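Local coordinates for protein probable manganase-dependent inorganic pyrophosphatase (Clostridium perfringens, PDB 3L2B) that probably hydrolyses inorganic pyrophosphate with manganese and carries a regulatory CBS-DRTGG region through which AMP inhibits and diadenosine tetraphosphate activates it, at residues Ser75-Asp80 and Gln183-Asp188; Asp84-Glu89 and Ser178-Gln183; Glu112-Phe117 and Ala130-Glu135; Val141-Val146 and Asn164-Thr169; Val199-Leu204 and Ile223-Lys228. All blocks are in the same frame, centred on the assembly; numbering follows the deposited sequence.

Interaction 1. Residues Ser75-Asp80 and Gln183-Asp188; sequences SATSLD and QSLPVD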
# COMPACT_ATOMS: atom_id res chain seq x y z
N SER A 75 14.28 7.07 -5.29
CA SER A 75 13.94 6.04 -6.29
C SER A 75 14.10 6.56 -7.71
O SER A 75 13.84 5.85 -8.67
CB SER A 75 12.49 5.58 -6.11
OG SER A 75 11.57 6.63 -6.43
N ALA A 76 14.45 7.83 -7.84
CA ALA A 76 14.47 8.46 -9.16
C ALA A 76 13.19 8.19 -9.95
O ALA A 76 13.26 7.95 -11.16
CB ALA A 76 15.70 7.98 -9.97
N THR A 77 12.04 8.21 -9.29
CA THR A 77 10.79 7.97 -10.01
C THR A 77 10.67 8.95 -11.17
O THR A 77 10.96 10.15 -11.05
CB THR A 77 9.53 8.04 -9.10
OG1 THR A 77 9.56 6.98 -8.14
CG2 THR A 77 8.23 7.91 -9.92
N SER A 78 10.27 8.42 -12.31
CA SER A 78 10.17 9.19 -13.55
C SER A 78 8.87 9.94 -13.59
O SER A 78 7.89 9.55 -12.96
CB SER A 78 10.22 8.26 -14.76
OG SER A 78 8.94 7.67 -14.94
N LEU A 79 8.85 11.00 -14.36
CA LEU A 79 7.64 11.78 -14.59
C LEU A 79 6.59 10.93 -15.29
O LEU A 79 5.40 11.01 -14.99
CB LEU A 79 7.92 13.01 -15.44
CG LEU A 79 6.68 13.89 -15.62
CD1 LEU A 79 6.06 14.33 -14.23
CD2 LEU A 79 7.03 15.08 -16.49
N ASP A 80 7.03 10.13 -16.24
CA ASP A 80 6.10 9.20 -16.95
C ASP A 80 5.29 8.30 -16.00
O ASP A 80 4.08 8.10 -16.15
CB ASP A 80 6.87 8.31 -17.93
CG ASP A 80 7.32 9.08 -19.17
OD1 ASP A 80 6.56 9.95 -19.63
OD2 ASP A 80 8.44 8.84 -19.67
N GLN A 183 2.47 4.29 -5.87
CA GLN A 183 2.33 3.22 -6.84
C GLN A 183 3.09 3.55 -8.13
O GLN A 183 3.15 2.77 -9.05
CB GLN A 183 0.84 3.01 -7.16
CG GLN A 183 -0.02 2.74 -5.90
CD GLN A 183 -1.42 2.33 -6.26
OE1 GLN A 183 -1.70 2.10 -7.43
NE2 GLN A 183 -2.31 2.24 -5.27
N SER A 184 3.68 4.72 -8.17
CA SER A 184 4.36 5.18 -9.35
C SER A 184 5.84 4.80 -9.27
O SER A 184 6.55 4.87 -10.26
CB SER A 184 4.17 6.70 -9.50
OG SER A 184 5.01 7.32 -8.59
N LEU A 185 6.28 4.35 -8.09
CA LEU A 185 7.67 3.92 -7.88
C LEU A 185 8.16 2.87 -8.90
O LEU A 185 7.46 1.90 -9.19
CB LEU A 185 7.88 3.33 -6.48
CG LEU A 185 7.72 4.27 -5.28
CD1 LEU A 185 7.88 3.53 -3.95
CD2 LEU A 185 8.68 5.38 -5.37
N PRO A 186 9.39 3.02 -9.39
CA PRO A 186 9.89 1.96 -10.29
C PRO A 186 10.21 0.68 -9.56
O PRO A 186 10.69 0.71 -8.44
CB PRO A 186 11.19 2.56 -10.86
CG PRO A 186 11.69 3.52 -9.79
CD PRO A 186 10.42 4.02 -9.07
N VAL A 187 9.95 -0.44 -10.22
CA VAL A 187 10.09 -1.73 -9.55
C VAL A 187 11.51 -1.91 -8.99
O VAL A 187 11.67 -2.55 -7.94
CB VAL A 187 9.67 -2.94 -10.44
CG1 VAL A 187 8.13 -2.93 -10.67
CG2 VAL A 187 10.40 -2.93 -11.73
N ASP A 188 12.52 -1.31 -9.64
CA ASP A 188 13.92 -1.54 -9.20
C ASP A 188 14.24 -0.86 -7.90
O ASP A 188 15.24 -1.18 -7.26
CB ASP A 188 14.97 -1.21 -10.28
CG ASP A 188 15.16 0.29 -10.50
OD1 ASP A 188 16.16 0.66 -11.10
OD2 ASP A 188 14.28 1.08 -10.13
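With chi1 at 68°, Ser75 holds OG in the crowded position between its backbone N and carbonyl carbon, and Thr77, with chi1 at -66°, sets OG1 beside its own backbone N, so that the two hydroxyls converge. Thr77 OG1 donates to Ser75 OG over 2.7 Å, and Ser75 OG has a further hydrogen-bond partner in Ile71 O of the preceding helical turn. The pair of hydroxyls meets carbon rather than a polar group across the contact. Leu185 CD2 comes 3.3 Å from Thr77 OG1, its side chain crossing that of the threonine at about a right angle. The Pro186 ring arrives obliquely, with CD 3.2 Å from Thr77 OG1 and CG 3.4 Å from Ser75 O. Ala76, at positive phi, closes helix 71-74 in a Schellman motif, and Ser78 is the N-cap of helix 79-85; the chain is thus redirected between two helices exactly where it packs on the buried connection between helix 174-180 and helix 187-190. The methyl branch of Thr77, CG2, is anti to the backbone N and reaches Ser184 OG at 3.5 Å. That hydroxyl is hydrogen-bonded back to Ile181 O.

Interaction 2. Residues Asp84-Glu89 and Ser178-Gln183; sequences DTLSAE and SRLIVQ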
# COMPACT_ATOMS: atom_id res chain seq x y z
N ASP A 84 1.29 8.32 -15.39
CA ASP A 84 0.45 7.13 -15.61
C ASP A 84 -0.37 6.81 -14.37
O ASP A 84 -1.56 6.55 -14.46
CB ASP A 84 1.29 5.90 -15.93
CG ASP A 84 0.43 4.63 -16.11
OD1 ASP A 84 -0.20 4.49 -17.18
OD2 ASP A 84 0.36 3.77 -15.19
N THR A 85 0.30 6.82 -13.22
CA THR A 85 -0.29 6.40 -11.96
C THR A 85 -1.43 7.33 -11.54
O THR A 85 -2.42 6.90 -11.00
CB THR A 85 0.76 6.35 -10.83
OG1 THR A 85 1.83 5.48 -11.22
CG2 THR A 85 0.14 5.87 -9.52
N LEU A 86 -1.26 8.62 -11.79
CA LEU A 86 -2.25 9.62 -11.39
C LEU A 86 -3.19 9.95 -12.55
O LEU A 86 -4.02 10.85 -12.45
CB LEU A 86 -1.56 10.87 -10.88
CG LEU A 86 -0.70 10.67 -9.62
CD1 LEU A 86 -0.04 11.99 -9.20
CD2 LEU A 86 -1.56 10.11 -8.49
N SER A 87 -3.05 9.21 -13.64
CA SER A 87 -3.74 9.52 -14.90
C SER A 87 -3.69 11.01 -15.17
O SER A 87 -4.69 11.67 -15.43
CB SER A 87 -5.20 9.03 -14.88
OG SER A 87 -5.26 7.63 -14.63
N ALA A 88 -2.47 11.54 -15.09
CA ALA A 88 -2.28 12.99 -15.17
C ALA A 88 -1.79 13.41 -16.54
O ALA A 88 -1.22 12.65 -17.29
CB ALA A 88 -1.30 13.42 -14.12
N GLU A 89 -2.00 14.67 -16.85
CA GLU A 89 -1.44 15.26 -18.04
C GLU A 89 -0.52 16.38 -17.60
O GLU A 89 -0.82 17.10 -16.65
CB GLU A 89 -2.54 15.81 -18.98
CG GLU A 89 -3.44 14.71 -19.62
CD GLU A 89 -2.88 14.11 -20.92
OE1 GLU A 89 -2.58 14.87 -21.87
OE2 GLU A 89 -2.77 12.85 -21.01
N SER A 178 -2.58 11.33 -2.98
CA SER A 178 -1.60 11.04 -1.93
C SER A 178 -1.46 9.54 -1.76
O SER A 178 -0.37 9.02 -1.61
CB SER A 178 -1.97 11.69 -0.62
OG SER A 178 -2.01 13.11 -0.74
N ARG A 179 -2.59 8.87 -1.85
CA ARG A 179 -2.69 7.44 -1.60
C ARG A 179 -2.14 6.65 -2.78
O ARG A 179 -1.57 5.57 -2.62
CB ARG A 179 -4.17 7.09 -1.30
CG ARG A 179 -4.51 5.67 -1.05
CD ARG A 179 -6.02 5.50 -0.81
NE ARG A 179 -6.88 5.74 -1.98
CZ ARG A 179 -6.92 4.98 -3.08
NH1 ARG A 179 -6.13 3.93 -3.22
NH2 ARG A 179 -7.75 5.28 -4.08
N LEU A 180 -2.26 7.24 -3.96
CA LEU A 180 -1.87 6.58 -5.21
C LEU A 180 -0.43 6.81 -5.64
O LEU A 180 0.14 6.00 -6.37
CB LEU A 180 -2.72 7.08 -6.37
CG LEU A 180 -4.18 6.68 -6.43
CD1 LEU A 180 -4.91 7.57 -7.49
CD2 LEU A 180 -4.31 5.19 -6.79
N ILE A 181 0.14 7.92 -5.23
CA ILE A 181 1.39 8.37 -5.82
C ILE A 181 2.55 7.39 -5.57
O ILE A 181 3.48 7.30 -6.42
CB ILE A 181 1.77 9.80 -5.38
CG1 ILE A 181 2.75 10.38 -6.40
CG2 ILE A 181 2.32 9.76 -3.97
CD1 ILE A 181 3.19 11.81 -6.13
N VAL A 182 2.50 6.61 -4.48
CA VAL A 182 3.61 5.65 -4.21
C VAL A 182 3.58 4.44 -5.17
O VAL A 182 4.58 3.73 -5.32
CB VAL A 182 3.66 5.14 -2.79
CG1 VAL A 182 3.86 6.35 -1.85
CG2 VAL A 182 2.39 4.34 -2.42
N GLN A 183 2.47 4.29 -5.87
CA GLN A 183 2.33 3.22 -6.84
C GLN A 183 3.09 3.55 -8.13
O GLN A 183 3.15 2.77 -9.05
CB GLN A 183 0.84 3.01 -7.16
CG GLN A 183 -0.02 2.74 -5.90
CD GLN A 183 -1.42 2.33 -6.26
OE1 GLN A 183 -1.70 2.10 -7.43
NE2 GLN A 183 -2.31 2.24 -5.27
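A methyl group, not a hydroxyl, meets the carbonyl oxygen at the centre of this contact: Thr85 CG2 lies 3.2 Å from Leu180 O. The threonine torsion explains the choice of branch. With chi1 at -58°, CG2 is anti to the backbone N and faces residues 178-183, whereas OG1 sits beside the backbone N and is hydrogen-bonded to Asn81 O in its own helix. Leu180 O does not lack a polar partner, because Gln183 N donates to it over 2.9 Å as the helix tightens into a 3-10 turn. The same threonine methyl also rests 3.8 Å from Gln183 CB, the two side chains crossing obliquely. Beside this, Leu86 and Leu180 slide past each other in opposite directions, with Leu86 CD2 3.9 Å from Leu180 CB. The other branch, Leu86 CD1, makes a looser approach of 4.3 Å to Ile181 CG1, and both residues also pack on Ile145 of strand 143-146. Ser87, at positive phi, ends helix 79-85 in a Schellman motif, its N bonded to Asp84 O at 3.2 Å, and turns the chain toward strand 89-92. Residues 178-183 also border the dimer interface, where Arg179 makes a cation-pi contact with Trp67 of the second subunit. The arrangement is one of apolar packing between the C-terminal ends of two helices, 79-85 and 174-180, beside the mixed sheet of an alpha/beta DRTGG domain.

Interaction 3. Residues Glu112-Phe117 and Ala130-Glu135; sequences ESLKEF and AEIQAE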
# COMPACT_ATOMS: atom_id res chain seq x y z
N GLU A 112 0.21 32.37 2.02
CA GLU A 112 1.31 33.02 2.75
C GLU A 112 2.02 32.03 3.66
O GLU A 112 3.19 32.20 4.00
CB GLU A 112 0.80 34.21 3.60
CG GLU A 112 -0.32 35.05 2.95
CD GLU A 112 -1.72 34.41 3.09
OE1 GLU A 112 -2.22 34.29 4.24
OE2 GLU A 112 -2.30 34.00 2.04
N SER A 113 1.30 30.99 4.06
CA SER A 113 1.79 29.98 5.00
C SER A 113 2.53 28.85 4.31
O SER A 113 3.23 28.06 4.95
CB SER A 113 0.63 29.39 5.81
OG SER A 113 -0.16 30.43 6.37
N LEU A 114 2.38 28.77 2.99
CA LEU A 114 2.97 27.65 2.23
C LEU A 114 4.45 27.55 2.45
O LEU A 114 5.00 26.47 2.53
CB LEU A 114 2.68 27.77 0.73
CG LEU A 114 1.21 27.59 0.36
CD1 LEU A 114 1.01 28.06 -1.07
CD2 LEU A 114 0.77 26.13 0.57
N LYS A 115 5.10 28.70 2.59
CA LYS A 115 6.58 28.75 2.69
C LYS A 115 7.20 28.06 3.91
O LYS A 115 8.41 27.82 3.95
CB LYS A 115 7.12 30.18 2.54
CG LYS A 115 6.55 31.22 3.48
CD LYS A 115 7.17 32.59 3.24
CE LYS A 115 6.56 33.29 2.03
NZ LYS A 115 5.14 33.72 2.26
N GLU A 116 6.38 27.72 4.90
CA GLU A 116 6.92 27.07 6.13
C GLU A 116 6.91 25.55 6.10
O GLU A 116 7.57 24.89 6.90
CB GLU A 116 6.18 27.56 7.38
CG GLU A 116 4.68 27.45 7.35
CD GLU A 116 4.04 28.28 8.44
OE1 GLU A 116 3.41 29.33 8.13
OE2 GLU A 116 4.21 27.88 9.63
N PHE A 117 6.15 25.00 5.17
CA PHE A 117 6.08 23.54 4.99
C PHE A 117 6.69 23.09 3.67
O PHE A 117 7.07 21.94 3.50
CB PHE A 117 4.61 23.07 5.07
CG PHE A 117 3.95 23.36 6.40
CD1 PHE A 117 4.32 22.66 7.55
CD2 PHE A 117 2.94 24.30 6.51
CE1 PHE A 117 3.71 22.93 8.79
CE2 PHE A 117 2.33 24.56 7.74
CZ PHE A 117 2.71 23.88 8.87
N ALA A 130 -5.50 29.44 -7.98
CA ALA A 130 -4.36 30.00 -8.75
C ALA A 130 -3.37 30.75 -7.86
O ALA A 130 -2.19 30.85 -8.20
CB ALA A 130 -4.85 30.93 -9.89
N GLU A 131 -3.85 31.27 -6.74
CA GLU A 131 -2.99 31.99 -5.79
C GLU A 131 -1.98 31.00 -5.21
O GLU A 131 -0.81 31.31 -5.12
CB GLU A 131 -3.79 32.65 -4.64
CG GLU A 131 -2.88 33.42 -3.64
CD GLU A 131 -3.63 34.28 -2.59
OE1 GLU A 131 -4.80 33.96 -2.23
OE2 GLU A 131 -3.03 35.27 -2.11
N ILE A 132 -2.48 29.82 -4.85
CA ILE A 132 -1.67 28.76 -4.28
C ILE A 132 -0.70 28.23 -5.32
O ILE A 132 0.48 28.04 -5.06
CB ILE A 132 -2.55 27.58 -3.77
CG1 ILE A 132 -3.38 28.02 -2.55
CG2 ILE A 132 -1.72 26.38 -3.41
CD1 ILE A 132 -2.53 28.62 -1.44
N GLN A 133 -1.24 28.01 -6.51
CA GLN A 133 -0.46 27.45 -7.60
C GLN A 133 0.76 28.33 -7.88
O GLN A 133 1.86 27.82 -8.06
CB GLN A 133 -1.30 27.27 -8.86
CG GLN A 133 -2.30 26.11 -8.79
CD GLN A 133 -3.30 26.14 -9.93
OE1 GLN A 133 -3.15 26.89 -10.90
NE2 GLN A 133 -4.34 25.33 -9.81
N ALA A 134 0.56 29.65 -7.85
CA ALA A 134 1.62 30.62 -8.15
C ALA A 134 2.63 30.77 -7.02
O ALA A 134 3.80 31.00 -7.25
CB ALA A 134 1.04 32.00 -8.52
N GLU A 135 2.20 30.64 -5.78
CA GLU A 135 3.19 30.70 -4.69
C GLU A 135 4.05 29.44 -4.73
O GLU A 135 5.25 29.49 -4.45
CB GLU A 135 2.50 30.86 -3.33
CG GLU A 135 3.43 30.77 -2.10
CD GLU A 135 4.49 31.90 -2.00
OE1 GLU A 135 4.40 32.91 -2.77
OE2 GLU A 135 5.41 31.78 -1.13
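Lys115 NZ is gripped twice, once firmly and once loosely. The firm bond runs back to Glu112 O at 3.0 Å, where the ammonium lies in the carbonyl plane on a lone pair. The loose one is a long salt bridge to Glu135 OE2 at 3.9 Å, the two side chains crossing obliquely. To reach both, the lysine chain doubles back: it leaves the backbone in the crowded position between N and the carbonyl carbon, and bends again at chi3 (79°) and chi4 (69°). Glu135, for its part, has CG anti to the backbone N and is kinked at chi2. Its aliphatic stem serves as packing surface, with CG 3.8 Å from Leu114 CD1. That same leucine methyl is the apolar centre of the contact, lying 3.6 Å from Ile132 CD1, with the two side chains crossing at about a right angle. At the solvent-exposed margin Glu112 OE2 and Glu131 OE2 stand 4.4 Å apart as like charges; a salt bridge from Arg129 to Glu131 may moderate their repulsion. Residues 112-116 have helical backbone angles without regular helical bonding, and this connection between strands 104-106 and 123-126 packs on helix 130-138. A leucine-isoleucine centre with an ionic fringe thus joins two strand-to-strand connections of the alpha/beta DRTGG domain, one of them helix 130-138, which covers a face of its mixed sheet at Leu144 and Val146.

Interaction 4. Residues Val141-Val146 and Asn164-Thr169; sequences VSLLIV and NITVIT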
# COMPACT_ATOMS: atom_id res chain seq x y z
N VAL A 141 9.11 24.68 -6.34
CA VAL A 141 8.79 23.26 -6.23
C VAL A 141 9.29 22.58 -7.52
O VAL A 141 9.31 23.18 -8.60
CB VAL A 141 7.30 23.00 -6.03
CG1 VAL A 141 6.84 23.50 -4.63
CG2 VAL A 141 6.50 23.64 -7.14
N SER A 142 9.75 21.35 -7.39
CA SER A 142 10.23 20.62 -8.54
C SER A 142 9.03 20.07 -9.32
O SER A 142 9.11 19.85 -10.52
CB SER A 142 11.16 19.48 -8.12
OG SER A 142 10.46 18.51 -7.37
N LEU A 143 7.92 19.89 -8.63
CA LEU A 143 6.71 19.34 -9.27
C LEU A 143 5.45 19.83 -8.62
O LEU A 143 5.23 19.63 -7.42
CB LEU A 143 6.71 17.82 -9.30
CG LEU A 143 5.51 17.11 -9.93
CD1 LEU A 143 5.30 17.58 -11.38
CD2 LEU A 143 5.68 15.59 -9.86
N LEU A 144 4.62 20.46 -9.45
CA LEU A 144 3.28 20.88 -9.07
C LEU A 144 2.25 19.91 -9.63
O LEU A 144 2.13 19.74 -10.83
CB LEU A 144 3.02 22.30 -9.56
CG LEU A 144 1.67 22.93 -9.20
CD1 LEU A 144 1.43 22.89 -7.71
CD2 LEU A 144 1.63 24.37 -9.72
N ILE A 145 1.53 19.25 -8.72
CA ILE A 145 0.42 18.37 -9.07
C ILE A 145 -0.90 19.06 -8.71
O ILE A 145 -1.22 19.24 -7.54
CB ILE A 145 0.53 17.01 -8.37
CG1 ILE A 145 1.94 16.45 -8.47
CG2 ILE A 145 -0.41 16.00 -8.99
CD1 ILE A 145 2.09 15.01 -7.95
N VAL A 146 -1.65 19.44 -9.73
CA VAL A 146 -2.97 20.06 -9.53
C VAL A 146 -4.03 18.98 -9.55
O VAL A 146 -4.07 18.14 -10.46
CB VAL A 146 -3.28 21.15 -10.57
CG1 VAL A 146 -4.66 21.78 -10.30
CG2 VAL A 146 -2.17 22.23 -10.57
N ASN A 164 10.80 27.03 -15.03
CA ASN A 164 11.14 25.63 -15.33
C ASN A 164 10.65 24.72 -14.22
O ASN A 164 11.35 23.84 -13.72
CB ASN A 164 12.64 25.46 -15.56
CG ASN A 164 13.12 26.16 -16.82
OD1 ASN A 164 14.11 26.87 -16.80
ND2 ASN A 164 12.41 25.96 -17.92
N ILE A 165 9.41 24.95 -13.85
CA ILE A 165 8.72 24.09 -12.89
C ILE A 165 7.81 23.16 -13.65
O ILE A 165 6.97 23.60 -14.44
CB ILE A 165 7.86 24.90 -11.90
CG1 ILE A 165 8.68 26.03 -11.29
CG2 ILE A 165 7.26 23.93 -10.82
CD1 ILE A 165 9.93 25.58 -10.56
N THR A 166 8.03 21.87 -13.45
CA THR A 166 7.13 20.86 -14.02
C THR A 166 5.76 20.91 -13.35
O THR A 166 5.65 20.99 -12.12
CB THR A 166 7.68 19.46 -13.86
OG1 THR A 166 8.99 19.42 -14.44
CG2 THR A 166 6.77 18.42 -14.55
N VAL A 167 4.73 20.92 -14.19
CA VAL A 167 3.36 21.01 -13.73
C VAL A 167 2.51 19.95 -14.40
O VAL A 167 2.57 19.77 -15.59
CB VAL A 167 2.76 22.35 -14.08
CG1 VAL A 167 1.37 22.46 -13.48
CG2 VAL A 167 3.67 23.47 -13.64
N ILE A 168 1.71 19.25 -13.60
CA ILE A 168 0.79 18.28 -14.13
C ILE A 168 -0.56 18.38 -13.44
O ILE A 168 -0.71 19.03 -12.40
CB ILE A 168 1.33 16.86 -13.99
CG1 ILE A 168 1.35 16.42 -12.51
CG2 ILE A 168 2.73 16.77 -14.62
CD1 ILE A 168 1.89 15.00 -12.29
N THR A 169 -1.53 17.72 -14.04
CA THR A 169 -2.90 17.74 -13.56
C THR A 169 -3.48 16.34 -13.53
O THR A 169 -3.45 15.62 -14.52
CB THR A 169 -3.80 18.61 -14.46
OG1 THR A 169 -3.39 19.98 -14.35
CG2 THR A 169 -5.27 18.49 -14.01
O HOH W 1 10.44 21.04 -12.39
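The flat groups here are peptide planes, joined edge to edge, with side chains standing off both faces of the sheet they build. Leu143, Ile145, Thr166 and Ile168 project from one face, toward helix 79-85, where Ile82 touches Leu143 and Ile168; Leu144, Val146, Val167 and Thr169 occupy the other, where Leu144 and Val146 meet helix 130-138. At the edges, Leu144 N donates to Thr166 O over 2.9 Å in the carbonyl plane. Ile168 N returns a bond of 2.8 Å to Leu144 O, nearly along the C=O axis, and Val146 N reaches Ile168 O at 2.9 Å with an almost straight N-H...O angle of 179°. The strands run parallel, 17° apart, as neighbours in a beta-alpha-beta crossover through helix 154-163, within the mixed sheet of the DRTGG domain. Between the strands' side chains, Ile145 and Ile168 lie side by side and point the same way, CG2 of Ile145 being 4.0 Å from CG1 of Ile168. Leu143 CD1 reaches across to Thr166 CG2 at 3.6 Å. Beyond the regular ladder a water takes over, donating to Ser142 O at 2.6 Å and to Asn164 O, and accepting from Thr166 N at 2.8 Å.

Interaction 5. Residues Val199-Leu204 and Ile223-Lys228; sequences VSTDDL and IDENNK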
# COMPACT_ATOMS: atom_id res chain seq x y z
N VAL A 199 18.57 -19.85 -10.60
CA VAL A 199 19.22 -21.04 -11.11
C VAL A 199 19.55 -20.86 -12.59
O VAL A 199 18.93 -20.06 -13.29
CB VAL A 199 18.37 -22.30 -10.88
CG1 VAL A 199 17.99 -22.42 -9.43
CG2 VAL A 199 17.13 -22.28 -11.73
N SER A 200 20.57 -21.57 -13.04
CA SER A 200 20.97 -21.53 -14.46
C SER A 200 20.45 -22.74 -15.22
O SER A 200 20.41 -23.84 -14.70
CB SER A 200 22.50 -21.44 -14.62
OG SER A 200 23.01 -20.23 -14.09
N THR A 201 20.09 -22.52 -16.48
CA THR A 201 19.68 -23.59 -17.39
C THR A 201 20.62 -24.80 -17.34
O THR A 201 20.20 -25.95 -17.44
CB THR A 201 19.64 -23.11 -18.85
OG1 THR A 201 20.84 -22.39 -19.13
CG2 THR A 201 18.44 -22.23 -19.15
N ASP A 202 21.91 -24.54 -17.20
CA ASP A 202 22.87 -25.64 -17.24
C ASP A 202 23.22 -26.18 -15.86
O ASP A 202 24.00 -27.12 -15.73
CB ASP A 202 24.12 -25.31 -18.09
CG ASP A 202 24.85 -24.08 -17.64
OD1 ASP A 202 24.36 -23.38 -16.72
OD2 ASP A 202 25.91 -23.79 -18.23
N ASP A 203 22.59 -25.64 -14.82
CA ASP A 203 22.70 -26.22 -13.48
C ASP A 203 22.10 -27.63 -13.50
O ASP A 203 21.12 -27.89 -14.18
CB ASP A 203 21.95 -25.39 -12.42
CG ASP A 203 22.64 -24.07 -12.06
OD1 ASP A 203 23.74 -23.80 -12.58
OD2 ASP A 203 22.06 -23.31 -11.25
N LEU A 204 22.68 -28.53 -12.72
CA LEU A 204 22.16 -29.89 -12.61
C LEU A 204 21.00 -29.94 -11.63
O LEU A 204 21.00 -29.27 -10.60
CB LEU A 204 23.28 -30.88 -12.24
CG LEU A 204 24.45 -30.87 -13.25
CD1 LEU A 204 25.61 -31.74 -12.78
CD2 LEU A 204 23.99 -31.31 -14.65
N ILE A 223 18.05 -18.44 -15.44
CA ILE A 223 18.89 -17.68 -16.36
C ILE A 223 19.68 -18.68 -17.24
O ILE A 223 19.99 -19.78 -16.82
CB ILE A 223 19.87 -16.69 -15.63
CG1 ILE A 223 20.89 -17.44 -14.76
CG2 ILE A 223 19.10 -15.67 -14.77
CD1 ILE A 223 21.85 -16.49 -13.98
N ASP A 224 19.97 -18.29 -18.47
CA ASP A 224 20.71 -19.19 -19.36
C ASP A 224 22.23 -19.07 -19.17
O ASP A 224 22.71 -18.39 -18.24
CB ASP A 224 20.29 -19.03 -20.83
CG ASP A 224 20.75 -17.72 -21.45
OD1 ASP A 224 21.67 -17.08 -20.91
OD2 ASP A 224 20.16 -17.33 -22.47
N GLU A 225 22.95 -19.75 -20.06
CA GLU A 225 24.41 -19.88 -19.98
C GLU A 225 25.13 -18.60 -20.39
O GLU A 225 26.36 -18.52 -20.35
CB GLU A 225 24.90 -21.07 -20.83
CG GLU A 225 24.85 -20.86 -22.37
CD GLU A 225 23.45 -21.09 -22.99
OE1 GLU A 225 22.59 -21.75 -22.34
OE2 GLU A 225 23.23 -20.61 -24.12
N ASN A 226 24.34 -17.62 -20.82
CA ASN A 226 24.83 -16.29 -21.15
C ASN A 226 24.16 -15.22 -20.29
O ASN A 226 24.22 -14.03 -20.59
CB ASN A 226 24.62 -16.03 -22.64
CG ASN A 226 25.30 -17.08 -23.51
OD1 ASN A 226 24.65 -17.84 -24.23
ND2 ASN A 226 26.63 -17.13 -23.43
N ASN A 227 23.51 -15.70 -19.23
CA ASN A 227 22.87 -14.85 -18.19
C ASN A 227 21.61 -14.07 -18.56
O ASN A 227 21.21 -13.19 -17.82
CB ASN A 227 23.89 -13.89 -17.55
CG ASN A 227 24.82 -14.61 -16.60
OD1 ASN A 227 25.33 -15.69 -16.91
ND2 ASN A 227 25.02 -14.03 -15.41
N LYS A 228 20.99 -14.40 -19.68
CA LYS A 228 19.66 -13.83 -19.99
C LYS A 228 18.60 -14.57 -19.15
O LYS A 228 18.71 -15.77 -18.90
CB LYS A 228 19.28 -13.97 -21.48
CG LYS A 228 20.36 -13.64 -22.54
CD LYS A 228 20.09 -14.47 -23.84
CE LYS A 228 21.39 -15.02 -24.49
NZ LYS A 228 21.18 -16.33 -25.19
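Two backbone bonds tie the segments together in parallel register about the Ser200-Ile223 pair. Ile223 N donates to Val199 O and Thr201 N to Ile223 O, each over 2.8 Å and each nearly along the C=O axis, so the backbone N and O of Ile223 are both satisfied by residues 199-201. The amide between these two acts within its own segment: Ser200 N points to Asp203 OD2 at 2.9 Å with an N-H...O angle of 177°, meeting the carboxylate from above its plane and bracing the type I turn from Ser200 to Asp203, which Asp203 N closes by donating to Ser200 O. Asp224 organises the other side. Its OD1 accepts two backbone donors, Asn226 N at 2.7 Å, which makes an Asx turn, and Lys228 N at 3.0 Å, both approaching from above the carboxylate plane. OD2 is taken by Lys228 NZ at 3.1 Å in a salt bridge, and Asp224 N bonds to Lys228 O. A bond from Asn227 N to Asp224 O closes the type I turn from Asp224 to Asn227 that leads into strand 229-234. Side chains add a smaller part: Ser200 OG packs on Ile223 CG1, and Thr201 OG1 is 3.2 Å from Asp224 CA. The side chain of Val199 lies about 8 Å from the bound diadenosine tetraphosphate, whose pocket includes Asn219 and Tyr220. A short first strand paired in parallel with the strand that follows helix 205-215, and a tight turn to the next strand, are the beta-alpha-beta-beta core of a CBS domain.

In the fold
From the N terminus, residues 75-80 open the widest loop, which interaction 1 closes at 183-188. Nested within it is interaction 2, closing 84-89 on 178-183; the two share Gln183 and touch through Ser184 and Thr85. Inside that loop, interactions 3 and 4 follow in series, neither crossing the other, and meet where Gln133 packs on Leu144 and Val146. Interaction 4 also reaches back: Glu89 continues the sheet beside Thr169, and Leu79 packs on Thr166 and Ile168. Together these four contacts tie the DRTGG fold together and fix the chain as it passes on to helix 187-190. Interaction 5 closes separately in the second CBS domain, its centre about 45 Å from that of interaction 4.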